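Local structure of uncharacterized protein (Bacteroides ovatus, 4E6F) at residues G23-S28 / K126-I131. The protein is of unknown function but belongs to the DUF4468 family, whose members carry a TBP-like fold. Numbering follows the deposited sequence.
Sequences GKVVFS and KAEEWI
OE2 of E128 is gripped twice at the start of strand 24-32: it accepts the backbone N-H of V25, N to OE2 2.8 Å, and a proton from a water. The N-H bond is fairly straight, 162° at the hydrogen, and uses the anti lone pair of OE2, the one turned away from OE1. The same water donates its other proton to V25 O, oxygen to oxygen 2.8 Å, and V25 thus meets one carboxylate oxygen through its N-H directly and through its C=O by way of the water. A bend in the E128 chain at chi2 (72°) turns the carboxylate back toward the strand; CG of E128, placed by chi1 (-68°), lies 3.6 Å from G23 O. K24 crosses the E128 side chain at a slant, its CB 3.9 Å from E128 OE2.

Next to the polar link the contact is apolar. V25 points at the 3-10 turn, where CG2 packs on A127 CB at 4.1 Å. Farther along, the tip of I131 meets the F27 ring at its edge, CD1 to CZ 4.1 Å, near the ring plane. Both side chains also touch T155 of helix 149-169, and F27 and A127 rest on I115 of strand 107-119. The turn itself is tied at A127 O, which accepts from both W130 N and I131 N.

An alanine at E128 would probably leave the V25 N-H without this acceptor and the bridging water short of one partner. Between residues 23-28 and 126-131, one carboxylate oxygen supplies the direct hydrogen bond, beside a small apolar patch, and its taking two hydrogens, from V25 N-H and the water, is consistent with an ionised E128.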
loop_
_atom_site.group_PDB
_atom_site.type_symbol
_atom_site.label_atom_id
_atom_site.label_comp_id
_atom_site.label_asym_id
_atom_site.label_seq_id
_atom_site.Cartn_x
_atom_site.Cartn_y
_atom_site.Cartn_z
ATOM N N GLY A 23 -14.565 6.123 -6.640
ATOM C CA GLY A 23 -14.587 4.870 -7.397
ATOM C C GLY A 23 -13.264 4.146 -7.591
ATOM O O GLY A 23 -13.201 3.178 -8.354
ATOM N N LYS A 24 -12.199 4.595 -6.897
ATOM C CA LYS A 24 -10.863 3.994 -7.021
ATOM C C LYS A 24 -10.366 3.452 -5.689
ATOM O O LYS A 24 -10.674 4.017 -4.647
ATOM C CB LYS A 24 -9.850 5.040 -7.543
ATOM C CG LYS A 24 -10.240 5.713 -8.868
ATOM C CD LYS A 24 -10.126 4.771 -10.054
ATOM C CE LYS A 24 -10.289 5.503 -11.369
ATOM N NZ LYS A 24 -10.476 4.548 -12.490
ATOM N N VAL A 25 -9.568 2.387 -5.731
ATOM C CA VAL A 25 -9.007 1.826 -4.504
ATOM C C VAL A 25 -7.898 2.737 -4.004
ATOM O O VAL A 25 -6.931 3.017 -4.734
ATOM C CB VAL A 25 -8.511 0.380 -4.709
ATOM C CG1 VAL A 25 -7.710 -0.106 -3.490
ATOM C CG2 VAL A 25 -9.692 -0.544 -4.980
ATOM N N VAL A 26 -8.024 3.192 -2.750
ATOM C CA VAL A 26 -7.003 4.022 -2.131
ATOM C C VAL A 26 -6.830 3.561 -0.692
ATOM O O VAL A 26 -7.752 3.749 0.107
ATOM C CB VAL A 26 -7.362 5.529 -2.168
ATOM C CG1 VAL A 26 -6.260 6.376 -1.513
ATOM C CG2 VAL A 26 -7.627 6.012 -3.598
ATOM N N PHE A 27 -5.686 2.971 -0.348
ATOM C CA PHE A 27 -5.418 2.667 1.067
ATOM C C PHE A 27 -4.851 3.926 1.682
ATOM O O PHE A 27 -4.092 4.627 1.017
ATOM C CB PHE A 27 -4.421 1.502 1.205
ATOM C CG PHE A 27 -4.925 0.178 0.693
ATOM C CD1 PHE A 27 -4.725 -0.196 -0.631
ATOM C CD2 PHE A 27 -5.603 -0.700 1.537
ATOM C CE1 PHE A 27 -5.184 -1.436 -1.109
ATOM C CE2 PHE A 27 -6.066 -1.944 1.057
ATOM C CZ PHE A 27 -5.855 -2.298 -0.261
ATOM N N SER A 28 -5.217 4.246 2.908
ATOM C CA SER A 28 -4.683 5.470 3.498
ATOM C C SER A 28 -4.491 5.347 4.998
ATOM O O SER A 28 -5.162 4.551 5.676
ATOM C CB SER A 28 -5.580 6.661 3.197
ATOM O OG SER A 28 -6.851 6.501 3.799
ATOM N N LYS A 126 -6.844 -4.620 -12.611
ATOM C CA LYS A 126 -6.910 -3.347 -11.874
ATOM C C LYS A 126 -7.485 -3.645 -10.490
ATOM O O LYS A 126 -8.436 -4.431 -10.385
ATOM C CB LYS A 126 -7.786 -2.314 -12.610
ATOM C CG LYS A 126 -7.232 -1.872 -13.956
ATOM C CD LYS A 126 -8.187 -0.891 -14.633
ATOM C CE LYS A 126 -7.808 -0.570 -16.066
ATOM N NZ LYS A 126 -8.208 -1.648 -17.016
ATOM N N ALA A 127 -6.954 -3.022 -9.417
ATOM C CA ALA A 127 -7.485 -3.326 -8.080
ATOM C C ALA A 127 -9.015 -3.113 -7.978
ATOM O O ALA A 127 -9.692 -3.847 -7.265
ATOM C CB ALA A 127 -6.771 -2.469 -7.041
ATOM N N GLU A 128 -9.556 -2.122 -8.706
ATOM C CA GLU A 128 -10.983 -1.735 -8.667
ATOM C C GLU A 128 -11.924 -2.810 -9.166
ATOM O O GLU A 128 -13.106 -2.802 -8.803
ATOM C CB GLU A 128 -11.238 -0.472 -9.503
ATOM C CG GLU A 128 -10.597 0.770 -8.915
ATOM C CD GLU A 128 -9.079 0.823 -9.024
ATOM O OE1 GLU A 128 -8.528 0.245 -9.993
ATOM O OE2 GLU A 128 -8.446 1.472 -8.160
ATOM N N GLU A 129 -11.420 -3.704 -9.999
ATOM C CA GLU A 129 -12.262 -4.764 -10.566
ATOM C C GLU A 129 -11.841 -6.109 -10.013
ATOM O O GLU A 129 -12.251 -7.155 -10.555
ATOM C CB GLU A 129 -12.174 -4.776 -12.123
ATOM C CG GLU A 129 -11.905 -3.432 -12.797
ATOM C CD GLU A 129 -12.928 -2.325 -12.619
ATOM O OE1 GLU A 129 -14.131 -2.630 -12.444
ATOM O OE2 GLU A 129 -12.527 -1.142 -12.707
ATOM N N TRP A 130 -11.027 -6.110 -8.909
ATOM C CA TRP A 130 -10.448 -7.325 -8.404
ATOM C C TRP A 130 -10.524 -7.521 -6.868
ATOM O O TRP A 130 -10.961 -8.577 -6.410
ATOM C CB TRP A 130 -8.990 -7.330 -8.858
ATOM C CG TRP A 130 -8.418 -8.685 -9.120
ATOM C CD1 TRP A 130 -7.291 -9.209 -8.567
ATOM C CD2 TRP A 130 -8.954 -9.703 -9.987
ATOM N NE1 TRP A 130 -7.069 -10.477 -9.054
ATOM C CE2 TRP A 130 -8.079 -10.810 -9.922
ATOM C CE3 TRP A 130 -10.081 -9.778 -10.833
ATOM C CZ2 TRP A 130 -8.322 -12.006 -10.623
ATOM C CZ3 TRP A 130 -10.320 -10.959 -11.531
ATOM C CH2 TRP A 130 -9.446 -12.056 -11.423
ATOM N N ILE A 131 -10.070 -6.519 -6.066
ATOM C CA ILE A 131 -10.012 -6.693 -4.595
ATOM C C ILE A 131 -11.045 -5.876 -3.822
ATOM O O ILE A 131 -11.047 -5.915 -2.597
ATOM C CB ILE A 131 -8.584 -6.405 -4.045
ATOM C CG1 ILE A 131 -8.120 -4.940 -4.308
ATOM C CG2 ILE A 131 -7.588 -7.415 -4.619
ATOM C CD1 ILE A 131 -6.874 -4.556 -3.506
HETATM O O HOH W 1 -5.962 1.398 -6.856
#